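Local coordinates for protein acyl-CoA dehydrogenase FadE3 (Mycobacterium smegmatis, PDB 4IV6) that belongs to the acyl-CoA dehydrogenase family of flavoproteins and binds dihydroflavine-adenine dinucleotide, partly through its beta-stranded middle domain, at residues R121-L126 / D165-M170; W157-R162 / V209-L214; D196-L201 / E213-D218. All blocks are in the same frame, centred on the assembly; numbering follows the deposited sequence.

Contact 1 of 3, residues R121-L126 / D165-M170; sequences RATMAL and DLVALM. With FDA (dihydroflavine-adenine dinucleotide), chain D.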
loop_
_atom_site.group_PDB
_atom_site.type_symbol
_atom_site.label_atom_id
_atom_site.label_comp_id
_atom_site.label_asym_id
_atom_site.label_seq_id
_atom_site.Cartn_x
_atom_site.Cartn_y
_atom_site.Cartn_z
ATOM N N ARG B 121 39.095 -3.510 15.248
ATOM C CA ARG B 121 37.850 -3.451 14.514
ATOM C C ARG B 121 38.056 -3.055 13.054
ATOM O O ARG B 121 38.976 -2.283 12.718
ATOM C CB ARG B 121 36.937 -2.454 15.190
ATOM C CG ARG B 121 36.314 -3.035 16.453
ATOM C CD ARG B 121 35.554 -1.992 17.214
ATOM N NE ARG B 121 34.385 -1.552 16.495
ATOM C CZ ARG B 121 33.652 -0.512 16.862
ATOM N NH1 ARG B 121 33.962 0.167 17.968
ATOM N NH2 ARG B 121 32.594 -0.175 16.145
ATOM N N ALA B 122 37.203 -3.595 12.184
ATOM C CA ALA B 122 37.274 -3.332 10.761
ATOM C C ALA B 122 35.947 -2.838 10.243
ATOM O O ALA B 122 34.874 -3.139 10.792
ATOM C CB ALA B 122 37.717 -4.580 9.996
ATOM N N THR B 123 36.018 -2.093 9.140
ATOM C CA THR B 123 34.816 -1.655 8.454
ATOM C C THR B 123 35.021 -1.697 6.941
ATOM O O THR B 123 36.160 -1.858 6.471
ATOM C CB THR B 123 34.410 -0.263 8.914
ATOM O OG1 THR B 123 33.121 0.078 8.375
ATOM C CG2 THR B 123 35.449 0.780 8.461
ATOM N N MET B 124 33.924 -1.571 6.193
ATOM C CA MET B 124 33.954 -1.593 4.716
ATOM C C MET B 124 33.866 -0.193 4.154
ATOM O O MET B 124 32.931 0.509 4.475
ATOM C CB MET B 124 32.731 -2.304 4.135
ATOM C CG MET B 124 32.579 -3.771 4.440
ATOM S SD MET B 124 33.873 -4.776 3.692
ATOM C CE MET B 124 33.759 -4.282 1.990
ATOM N N ALA B 125 34.770 0.170 3.250
ATOM C CA ALA B 125 34.718 1.456 2.576
ATOM C C ALA B 125 34.531 1.331 1.060
ATOM O O ALA B 125 35.499 1.169 0.298
ATOM C CB ALA B 125 35.951 2.279 2.901
ATOM N N LEU B 126 33.281 1.444 0.630
ATOM C CA LEU B 126 32.916 1.374 -0.785
ATOM C C LEU B 126 32.409 2.722 -1.290
ATOM O O LEU B 126 32.870 3.203 -2.301
ATOM C CB LEU B 126 31.810 0.354 -1.035
ATOM C CG LEU B 126 31.924 -1.092 -0.568
ATOM C CD1 LEU B 126 30.912 -1.989 -1.257
ATOM C CD2 LEU B 126 33.289 -1.638 -0.795
ATOM N N ASP B 165 40.450 0.347 13.003
ATOM C CA ASP B 165 41.786 0.583 12.491
ATOM C C ASP B 165 42.208 -0.312 11.319
ATOM O O ASP B 165 43.361 -0.253 10.895
ATOM C CB ASP B 165 42.779 0.550 13.637
ATOM C CG ASP B 165 42.697 1.822 14.489
ATOM O OD1 ASP B 165 42.008 2.806 14.090
ATOM O OD2 ASP B 165 43.318 1.849 15.548
ATOM N N LEU B 166 41.276 -1.106 10.791
ATOM C CA LEU B 166 41.461 -1.743 9.476
ATOM C C LEU B 166 40.258 -1.433 8.618
ATOM O O LEU B 166 39.126 -1.605 9.046
ATOM C CB LEU B 166 41.621 -3.246 9.597
ATOM C CG LEU B 166 41.839 -4.035 8.299
ATOM C CD1 LEU B 166 43.191 -3.704 7.691
ATOM C CD2 LEU B 166 41.726 -5.508 8.592
ATOM N N VAL B 167 40.500 -0.964 7.404
ATOM C CA VAL B 167 39.418 -0.589 6.495
ATOM C C VAL B 167 39.599 -1.391 5.202
ATOM O O VAL B 167 40.681 -1.394 4.608
ATOM C CB VAL B 167 39.431 0.939 6.255
ATOM C CG1 VAL B 167 38.389 1.338 5.212
ATOM C CG2 VAL B 167 39.187 1.690 7.559
ATOM N N ALA B 168 38.576 -2.142 4.827
ATOM C CA ALA B 168 38.552 -2.834 3.555
ATOM C C ALA B 168 38.094 -1.840 2.487
ATOM O O ALA B 168 36.913 -1.516 2.372
ATOM C CB ALA B 168 37.633 -4.041 3.609
ATOM N N LEU B 169 39.054 -1.362 1.707
ATOM C CA LEU B 169 38.840 -0.246 0.795
ATOM C C LEU B 169 38.683 -0.749 -0.623
ATOM O O LEU B 169 39.623 -1.311 -1.173
ATOM C CB LEU B 169 40.044 0.690 0.836
ATOM C CG LEU B 169 39.951 1.964 0.001
ATOM C CD1 LEU B 169 38.928 2.942 0.593
ATOM C CD2 LEU B 169 41.302 2.632 -0.065
ATOM N N MET B 170 37.526 -0.512 -1.231
ATOM C CA MET B 170 37.337 -0.860 -2.639
ATOM C C MET B 170 37.827 0.323 -3.444
ATOM O O MET B 170 37.407 1.468 -3.205
ATOM C CB MET B 170 35.881 -1.173 -2.948
ATOM C CG MET B 170 35.648 -1.669 -4.378
ATOM S SD MET B 170 33.906 -2.035 -4.738
ATOM C CE MET B 170 33.737 -3.617 -3.986
HETATM P PA FDA D . 22.682 7.173 -5.183
HETATM O O1A FDA D . 23.403 6.002 -5.803
HETATM O O2A FDA D . 23.117 8.581 -5.481
HETATM O O5B FDA D . 21.125 7.019 -5.525
HETATM C C5B FDA D . 20.156 8.062 -5.267
HETATM C C4B FDA D . 18.755 7.541 -5.633
HETATM O O4B FDA D . 18.719 7.036 -6.982
HETATM C C3B FDA D . 18.336 6.369 -4.772
HETATM O O3B FDA D . 16.895 6.348 -4.672
HETATM C C2B FDA D . 18.856 5.189 -5.565
HETATM O O2B FDA D . 18.211 3.951 -5.281
HETATM C C1B FDA D . 18.501 5.634 -6.964
HETATM N N9A FDA D . 19.306 4.966 -8.022
HETATM C C8A FDA D . 20.616 5.186 -8.271
HETATM N N7A FDA D . 21.020 4.453 -9.327
HETATM C C5A FDA D . 19.944 3.745 -9.747
HETATM C C6A FDA D . 19.665 2.779 -10.797
HETATM N N6A FDA D . 20.644 2.414 -11.626
HETATM N N1A FDA D . 18.427 2.253 -10.924
HETATM C C2A FDA D . 17.432 2.644 -10.110
HETATM N N3A FDA D . 17.609 3.532 -9.106
HETATM C C4A FDA D . 18.812 4.107 -8.904
HETATM N N1 FDA D . 28.744 2.800 2.645
HETATM C C2 FDA D . 29.895 2.169 2.865
HETATM O O2 FDA D . 30.644 1.931 1.899
HETATM N N3 FDA D . 30.274 1.782 4.095
HETATM C C4 FDA D . 29.560 2.001 5.199
HETATM O O4 FDA D . 29.977 1.643 6.334
HETATM C C4X FDA D . 28.253 2.671 5.038
HETATM N N5 FDA D . 27.448 2.978 6.076
HETATM C C5X FDA D . 26.508 3.946 5.929
HETATM C C6 FDA D . 25.947 4.590 7.038
HETATM C C7 FDA D . 24.953 5.558 6.894
HETATM C C7M FDA D . 24.385 6.268 8.096
HETATM C C8 FDA D . 24.484 5.886 5.606
HETATM C C8M FDA D . 23.407 6.914 5.345
HETATM C C9 FDA D . 25.045 5.254 4.508
HETATM C C9A FDA D . 26.066 4.300 4.651
HETATM N N10 FDA D . 26.633 3.709 3.503
HETATM C C10 FDA D . 27.894 3.092 3.666
HETATM C "C1'" FDA D . 26.400 4.385 2.222
HETATM C "C2'" FDA D . 25.246 3.680 1.543
HETATM O "O2'" FDA D . 25.606 2.353 1.158
HETATM C "C3'" FDA D . 24.822 4.511 0.331
HETATM O "O3'" FDA D . 24.083 5.631 0.809
HETATM C "C4'" FDA D . 23.969 3.747 -0.653
HETATM O "O4'" FDA D . 24.886 2.957 -1.428
HETATM C "C5'" FDA D . 23.231 4.686 -1.626
HETATM O "O5'" FDA D . 24.167 5.587 -2.173
HETATM P P FDA D . 23.867 7.081 -2.606
HETATM O O1P FDA D . 25.139 7.492 -3.320
HETATM O O2P FDA D . 23.417 7.861 -1.419
HETATM O O3P FDA D . 22.615 6.902 -3.607
HETATM O O HOH W 1 40.215 -0.780 15.676
#
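Two neighbouring parallel strands of a three-stranded mixed sheet in the middle (beta) domain meet here. Strand 166-172 is central, and the edge of the outer one, 122-125, receives the flavin. The strand axes lie 4.7 Å apart. D165 opens the second segment. Its backbone N and that of R121 both donate to one bridging water. The N of L166 then bonds to R121 O, in the plane of that carbonyl, and L166 O accepts from T123 N. L166 CB sits beside A122 CB on the face that also carries M124 and A168. A122 and M124 meet helix 83-102 from this face.

V167 points to the other face, with T123, A125 and L169. Its CG1 is anti to the backbone N and presses on A125 CB at 3.5 Å, a tight contact. Its CG2 lies alongside T123 CG2 and points the same way. The hydroxyl of T123 is turned to S159 O. A168 bonds the outer strand through both its N and its O. Its N donates to T123 O, and its O takes A125 N at 2.9 Å. That second bond is nearly straight at the hydrogen (172°), yet the donor stands above the carbonyl plane. The M124 chain bends at chi2 and chi3, and its SD touches A168 CB at 3.8 Å. L169 CD1 touches the same A125 CB, at roughly a right angle to V167 CG1.

M170 N closes the pairing on A125 O. Here M124 O and L126 N turn away from the partner strand and bond the ligand. FDA N3 donates to M124 O at 3.0 Å, almost straight (174°). L126 N donates to FDA O2. L126 and M170 cross obliquely. L126 CD2 lies 3.4 Å from M170 CB, tighter than usual van der Waals contact.

Contact 2 of 3, residues W157-R162 / V209-L214; sequences WISNAR and VESCEL. With FDA (dihydroflavine-adenine dinucleotide), chain D.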
loop_
_atom_site.group_PDB
_atom_site.type_symbol
_atom_site.label_atom_id
_atom_site.label_comp_id
_atom_site.label_asym_id
_atom_site.label_seq_id
_atom_site.Cartn_x
_atom_site.Cartn_y
_atom_site.Cartn_z
ATOM N N TRP B 157 30.231 8.330 4.102
ATOM C CA TRP B 157 29.285 7.512 4.865
ATOM C C TRP B 157 29.912 6.237 5.392
ATOM O O TRP B 157 29.231 5.217 5.512
ATOM C CB TRP B 157 28.028 7.157 4.024
ATOM C CG TRP B 157 27.119 8.281 3.780
ATOM C CD1 TRP B 157 26.745 8.791 2.556
ATOM C CD2 TRP B 157 26.411 9.045 4.763
ATOM N NE1 TRP B 157 25.875 9.836 2.728
ATOM C CE2 TRP B 157 25.643 10.005 4.074
ATOM C CE3 TRP B 157 26.361 9.020 6.160
ATOM C CZ2 TRP B 157 24.858 10.944 4.742
ATOM C CZ3 TRP B 157 25.567 9.942 6.829
ATOM C CH2 TRP B 157 24.823 10.886 6.120
ATOM N N ILE B 158 31.187 6.273 5.755
ATOM C CA ILE B 158 31.832 5.050 6.204
ATOM C C ILE B 158 31.620 4.865 7.702
ATOM O O ILE B 158 32.150 5.618 8.518
ATOM C CB ILE B 158 33.321 5.004 5.814
ATOM C CG1 ILE B 158 33.483 5.187 4.286
ATOM C CG2 ILE B 158 33.961 3.694 6.301
ATOM C CD1 ILE B 158 32.533 4.329 3.445
ATOM N N SER B 159 30.812 3.865 8.050
ATOM C CA SER B 159 30.462 3.620 9.440
ATOM C C SER B 159 31.647 3.081 10.239
ATOM O O SER B 159 32.461 2.301 9.746
ATOM C CB SER B 159 29.293 2.643 9.530
ATOM O OG SER B 159 28.136 3.220 8.920
ATOM N N ASN B 160 31.707 3.501 11.494
ATOM C CA ASN B 160 32.747 3.092 12.417
ATOM C C ASN B 160 34.170 3.373 11.917
ATOM O O ASN B 160 35.121 2.723 12.351
ATOM C CB ASN B 160 32.611 1.617 12.748
ATOM C CG ASN B 160 31.206 1.219 13.117
ATOM O OD1 ASN B 160 30.743 1.472 14.219
ATOM N ND2 ASN B 160 30.555 0.518 12.219
ATOM N N ALA B 161 34.333 4.352 11.028
ATOM C CA ALA B 161 35.641 4.656 10.456
ATOM C C ALA B 161 36.692 5.131 11.444
ATOM O O ALA B 161 37.888 4.915 11.213
ATOM C CB ALA B 161 35.500 5.670 9.331
ATOM N N ARG B 162 36.278 5.791 12.514
ATOM C CA ARG B 162 37.206 6.332 13.512
ATOM C C ARG B 162 37.669 5.218 14.469
ATOM O O ARG B 162 38.851 5.078 14.766
ATOM C CB ARG B 162 36.522 7.464 14.296
ATOM C CG ARG B 162 37.452 8.382 15.073
ATOM C CD ARG B 162 36.768 9.626 15.666
ATOM N NE ARG B 162 35.979 10.416 14.688
ATOM C CZ ARG B 162 36.486 11.219 13.752
ATOM N NH1 ARG B 162 37.807 11.372 13.589
ATOM N NH2 ARG B 162 35.670 11.886 12.951
ATOM N N VAL B 209 27.103 5.605 16.923
ATOM C CA VAL B 209 28.071 5.170 15.889
ATOM C C VAL B 209 28.371 6.271 14.875
ATOM O O VAL B 209 27.455 6.849 14.292
ATOM C CB VAL B 209 27.520 3.949 15.113
ATOM C CG1 VAL B 209 28.305 3.674 13.823
ATOM C CG2 VAL B 209 27.549 2.731 16.023
ATOM N N GLU B 210 29.657 6.532 14.648
ATOM C CA GLU B 210 30.078 7.554 13.697
ATOM C C GLU B 210 30.022 7.010 12.267
ATOM O O GLU B 210 30.274 5.840 12.059
ATOM C CB GLU B 210 31.469 8.092 14.049
ATOM C CG GLU B 210 32.682 7.232 13.661
ATOM C CD GLU B 210 32.945 6.013 14.545
ATOM O OE1 GLU B 210 32.120 5.695 15.438
ATOM O OE2 GLU B 210 33.997 5.365 14.351
ATOM N N SER B 211 29.626 7.859 11.317
ATOM C CA SER B 211 29.823 7.630 9.894
ATOM C C SER B 211 30.585 8.807 9.345
ATOM O O SER B 211 30.233 9.953 9.640
ATOM C CB SER B 211 28.496 7.468 9.168
ATOM O OG SER B 211 27.885 6.253 9.623
ATOM N N CYS B 212 31.620 8.526 8.568
ATOM C CA CYS B 212 32.612 9.531 8.213
ATOM C C CYS B 212 32.960 9.662 6.739
ATOM O O CYS B 212 32.852 8.699 5.958
ATOM C CB CYS B 212 33.906 9.208 8.956
ATOM S SG CYS B 212 33.725 9.071 10.754
ATOM N N GLU B 213 33.408 10.858 6.390
ATOM C CA GLU B 213 34.137 11.078 5.163
ATOM C C GLU B 213 35.615 10.740 5.349
ATOM O O GLU B 213 36.218 11.118 6.348
ATOM C CB GLU B 213 34.002 12.510 4.669
ATOM C CG GLU B 213 34.548 12.697 3.258
ATOM C CD GLU B 213 34.408 14.138 2.778
ATOM O OE1 GLU B 213 35.415 14.857 2.591
ATOM O OE2 GLU B 213 33.254 14.563 2.665
ATOM N N LEU B 214 36.146 10.002 4.388
ATOM C CA LEU B 214 37.544 9.625 4.315
ATOM C C LEU B 214 38.224 10.294 3.119
ATOM O O LEU B 214 37.706 10.259 2.004
ATOM C CB LEU B 214 37.703 8.134 4.108
ATOM C CG LEU B 214 36.873 7.160 4.939
ATOM C CD1 LEU B 214 37.318 5.744 4.605
ATOM C CD2 LEU B 214 36.984 7.437 6.424
HETATM P PA FDA D . 22.682 7.173 -5.183
HETATM O O1A FDA D . 23.403 6.002 -5.803
HETATM O O2A FDA D . 23.117 8.581 -5.481
HETATM O O5B FDA D . 21.125 7.019 -5.525
HETATM C C5B FDA D . 20.156 8.062 -5.267
HETATM C C4B FDA D . 18.755 7.541 -5.633
HETATM O O4B FDA D . 18.719 7.036 -6.982
HETATM C C3B FDA D . 18.336 6.369 -4.772
HETATM O O3B FDA D . 16.895 6.348 -4.672
HETATM C C2B FDA D . 18.856 5.189 -5.565
HETATM O O2B FDA D . 18.211 3.951 -5.281
HETATM C C1B FDA D . 18.501 5.634 -6.964
HETATM N N9A FDA D . 19.306 4.966 -8.022
HETATM C C8A FDA D . 20.616 5.186 -8.271
HETATM N N7A FDA D . 21.020 4.453 -9.327
HETATM C C5A FDA D . 19.944 3.745 -9.747
HETATM C C6A FDA D . 19.665 2.779 -10.797
HETATM N N6A FDA D . 20.644 2.414 -11.626
HETATM N N1A FDA D . 18.427 2.253 -10.924
HETATM C C2A FDA D . 17.432 2.644 -10.110
HETATM N N3A FDA D . 17.609 3.532 -9.106
HETATM C C4A FDA D . 18.812 4.107 -8.904
HETATM N N1 FDA D . 28.744 2.800 2.645
HETATM C C2 FDA D . 29.895 2.169 2.865
HETATM O O2 FDA D . 30.644 1.931 1.899
HETATM N N3 FDA D . 30.274 1.782 4.095
HETATM C C4 FDA D . 29.560 2.001 5.199
HETATM O O4 FDA D . 29.977 1.643 6.334
HETATM C C4X FDA D . 28.253 2.671 5.038
HETATM N N5 FDA D . 27.448 2.978 6.076
HETATM C C5X FDA D . 26.508 3.946 5.929
HETATM C C6 FDA D . 25.947 4.590 7.038
HETATM C C7 FDA D . 24.953 5.558 6.894
HETATM C C7M FDA D . 24.385 6.268 8.096
HETATM C C8 FDA D . 24.484 5.886 5.606
HETATM C C8M FDA D . 23.407 6.914 5.345
HETATM C C9 FDA D . 25.045 5.254 4.508
HETATM C C9A FDA D . 26.066 4.300 4.651
HETATM N N10 FDA D . 26.633 3.709 3.503
HETATM C C10 FDA D . 27.894 3.092 3.666
HETATM C "C1'" FDA D . 26.400 4.385 2.222
HETATM C "C2'" FDA D . 25.246 3.680 1.543
HETATM O "O2'" FDA D . 25.606 2.353 1.158
HETATM C "C3'" FDA D . 24.822 4.511 0.331
HETATM O "O3'" FDA D . 24.083 5.631 0.809
HETATM C "C4'" FDA D . 23.969 3.747 -0.653
HETATM O "O4'" FDA D . 24.886 2.957 -1.428
HETATM C "C5'" FDA D . 23.231 4.686 -1.626
HETATM O "O5'" FDA D . 24.167 5.587 -2.173
HETATM P P FDA D . 23.867 7.081 -2.606
HETATM O O1P FDA D . 25.139 7.492 -3.320
HETATM O O2P FDA D . 23.417 7.861 -1.419
HETATM O O3P FDA D . 22.615 6.902 -3.607
HETATM O O HOH W 2 31.850 2.877 16.020
#
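The end of strand 148-159 pairs antiparallel with strand 211-216, starting from a G1 beta bulge in which W157 and I158 both face C212, and then leaves through a type II turn from I158 to A161. I158 and C212 form a hydrogen-bonded pair. I158 N meets a lone pair of C212 O at 2.9 Å, whereas C212 N comes to I158 O from above the carbonyl plane. N160 N then bonds to E210 O, nearly along the C=O axis.

The side chains of W157, I158, S159 and S211 line the flavin. One face of the W157 ring meets FDA C8M, which is 3.7 Å above the plane and offset toward the rim. S211 CB is at the edge of the same indole, and Y344 of the second subunit meets it edge-to-face. S159 holds the flavin twice. Its N donates to FDA O4 at 2.9 Å, and its OG accepts from FDA N5 at 2.9 Å. The same OG is hydrogen-bonded to S211 OG at 3.1 Å, so S211 is a second-shell partner of N5.

I158 CD1 reaches FDA O2 at 3.4 Å, while the I158 side chain crosses that of L214 at about a right angle. A161, from the turn, packs its CB on L214 CD2 and C212 CB. E210 has CG in the crowded position (chi1 78°) and bends again at chi2. This brings its carboxylate back to the turn, where OE2 takes a weak bond from R162 N. R163 pairs with OE1. A water also donates to E210 OE1 and, at a short 2.5 Å, to N160 OD1.

Contact 3 of 3, residues D196-L201 / E213-D218; sequences DVSRDL and ELNFTD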
loop_
_atom_site.group_PDB
_atom_site.type_symbol
_atom_site.label_atom_id
_atom_site.label_comp_id
_atom_site.label_asym_id
_atom_site.label_seq_id
_atom_site.Cartn_x
_atom_site.Cartn_y
_atom_site.Cartn_z
ATOM N N ASP B 196 42.965 10.280 6.049
ATOM C CA ASP B 196 42.295 11.177 6.974
ATOM C C ASP B 196 40.849 10.736 7.174
ATOM O O ASP B 196 40.126 10.454 6.202
ATOM C CB ASP B 196 42.334 12.600 6.411
ATOM C CG ASP B 196 41.729 13.637 7.350
ATOM O OD1 ASP B 196 42.175 13.811 8.469
ATOM O OD2 ASP B 196 40.780 14.303 6.952
ATOM N N VAL B 197 40.452 10.635 8.437
ATOM C CA VAL B 197 39.059 10.381 8.808
ATOM C C VAL B 197 38.512 11.738 9.198
ATOM O O VAL B 197 38.839 12.306 10.253
ATOM C CB VAL B 197 38.931 9.349 9.931
ATOM C CG1 VAL B 197 37.465 9.093 10.242
ATOM C CG2 VAL B 197 39.585 8.058 9.497
ATOM N N SER B 198 37.707 12.274 8.297
ATOM C CA SER B 198 37.679 13.719 8.102
ATOM C C SER B 198 36.621 14.383 8.928
ATOM O O SER B 198 36.868 15.497 9.433
ATOM C CB SER B 198 37.539 14.115 6.604
ATOM O OG SER B 198 38.500 13.469 5.763
ATOM N N ARG B 199 35.450 13.768 9.065
ATOM C CA ARG B 199 34.416 14.321 9.996
ATOM C C ARG B 199 33.253 13.339 10.210
ATOM O O ARG B 199 33.050 12.479 9.351
ATOM C CB ARG B 199 33.846 15.637 9.461
ATOM C CG ARG B 199 32.912 15.465 8.274
ATOM C CD ARG B 199 32.653 16.772 7.569
ATOM N NE ARG B 199 32.027 16.561 6.276
ATOM C CZ ARG B 199 32.666 16.116 5.197
ATOM N NH1 ARG B 199 33.966 15.825 5.236
ATOM N NH2 ARG B 199 31.995 15.954 4.065
ATOM N N ASP B 200 32.586 13.426 11.355
ATOM C CA ASP B 200 31.368 12.649 11.652
ATOM C C ASP B 200 30.173 13.301 10.984
ATOM O O ASP B 200 29.930 14.468 11.212
ATOM C CB ASP B 200 31.088 12.611 13.140
ATOM C CG ASP B 200 32.115 11.796 13.903
ATOM O OD1 ASP B 200 33.053 11.256 13.261
ATOM O OD2 ASP B 200 31.991 11.697 15.146
ATOM N N LEU B 201 29.423 12.554 10.186
ATOM C CA LEU B 201 28.351 13.143 9.420
ATOM C C LEU B 201 27.063 13.164 10.264
ATOM O O LEU B 201 26.686 12.158 10.806
ATOM C CB LEU B 201 28.193 12.373 8.112
ATOM C CG LEU B 201 29.485 12.306 7.272
ATOM C CD1 LEU B 201 29.335 11.355 6.102
ATOM C CD2 LEU B 201 29.925 13.671 6.769
ATOM N N GLU B 213 33.408 10.858 6.390
ATOM C CA GLU B 213 34.137 11.078 5.163
ATOM C C GLU B 213 35.615 10.740 5.349
ATOM O O GLU B 213 36.218 11.118 6.348
ATOM C CB GLU B 213 34.002 12.510 4.669
ATOM C CG GLU B 213 34.548 12.697 3.258
ATOM C CD GLU B 213 34.408 14.138 2.778
ATOM O OE1 GLU B 213 35.415 14.857 2.591
ATOM O OE2 GLU B 213 33.254 14.563 2.665
ATOM N N LEU B 214 36.146 10.002 4.388
ATOM C CA LEU B 214 37.544 9.625 4.315
ATOM C C LEU B 214 38.224 10.294 3.119
ATOM O O LEU B 214 37.706 10.259 2.004
ATOM C CB LEU B 214 37.703 8.134 4.108
ATOM C CG LEU B 214 36.873 7.160 4.939
ATOM C CD1 LEU B 214 37.318 5.744 4.605
ATOM C CD2 LEU B 214 36.984 7.437 6.424
ATOM N N ASN B 215 39.426 10.812 3.339
ATOM C CA ASN B 215 40.217 11.425 2.284
ATOM C C ASN B 215 41.610 10.838 2.273
ATOM O O ASN B 215 42.264 10.836 3.297
ATOM C CB ASN B 215 40.241 12.936 2.499
ATOM C CG ASN B 215 38.962 13.571 2.038
ATOM O OD1 ASN B 215 38.754 13.730 0.834
ATOM N ND2 ASN B 215 38.098 13.932 2.960
ATOM N N PHE B 216 42.019 10.302 1.120
ATOM C CA PHE B 216 43.329 9.719 0.913
ATOM C C PHE B 216 44.169 10.643 0.030
ATOM O O PHE B 216 43.775 10.980 -1.110
ATOM C CB PHE B 216 43.188 8.379 0.226
ATOM C CG PHE B 216 42.396 7.394 1.007
ATOM C CD1 PHE B 216 43.021 6.589 1.951
ATOM C CD2 PHE B 216 41.049 7.298 0.841
ATOM C CE1 PHE B 216 42.308 5.660 2.685
ATOM C CE2 PHE B 216 40.305 6.393 1.584
ATOM C CZ PHE B 216 40.939 5.581 2.508
ATOM N N THR B 217 45.293 11.083 0.582
ATOM C CA THR B 217 46.273 11.900 -0.127
ATOM C C THR B 217 47.604 11.200 -0.101
ATOM O O THR B 217 48.226 11.108 0.938
ATOM C CB THR B 217 46.409 13.254 0.568
ATOM O OG1 THR B 217 45.100 13.822 0.741
ATOM C CG2 THR B 217 47.269 14.187 -0.240
ATOM N N ASP B 218 48.043 10.697 -1.255
ATOM C CA ASP B 218 49.378 10.088 -1.395
ATOM C C ASP B 218 49.588 9.056 -0.285
ATOM O O ASP B 218 50.680 8.961 0.304
ATOM C CB ASP B 218 50.451 11.183 -1.347
ATOM C CG ASP B 218 51.834 10.701 -1.811
ATOM O OD1 ASP B 218 51.930 10.064 -2.870
ATOM O OD2 ASP B 218 52.811 11.006 -1.115
#
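S198 OG is held by two good hydrogen bonds and a weak one, in a beta hairpin formed by strands 195-200 and 211-216. It accepts from N215 ND2 across the strands at 2.9 Å, almost straight (174°). It in turn donates to D196 OD2 at 2.7 Å, from above the carboxylate plane. The weak bond is to E213 O. N215 ND2 also donates to the anti lone pair of E213 OE1, two residues back on its own strand. Both bonds of ND2 lie close to the amide plane, and together they fix the rotation of the amide.

The two strands run antiparallel. D196 and N215 exchange two bonds, each in the carbonyl plane. S198 N meets E213 O at 2.7 Å, nearly along the C=O axis. On the face away from D196 and N215, V197 CG2 lies alongside L214 CD2, the two side chains pointing the same way.

R199 leaves the backbone with CG in the crowded position (chi1 73°) and then runs extended. Its guanidinium plane is 88° from the E213 carboxylate. The 2.3 Å of their salt bridge is shorter than usual and probably reflects the model, not unusual strength. R199 NH2 reaches E213 OE2 from above the carboxylate plane.

How the contacts relate
All three contacts lie in the middle domain. Contacts 1 and 2, with centres about 10 Å apart, both hold the flavin of FDA: contact 1 bonds N3 and O2, contact 2 O4 and N5. They are tied together by T123 OG1 and S159 O, 2.7 Å apart, and by I158 CD1 packed on A125 CA. Contact 3 shares E213 and L214 with contact 2 and extends its sheet outward. L201 N to S211 O (2.8 Å) and the salt bridge from R162 NH2 to D200 OD1 join them. Contact 3 is more remote from the ligand, the L201 side chain lying about 7 Å from FDA. F216 CZ packs on L169 CD1 of contact 1 at 3.8 Å.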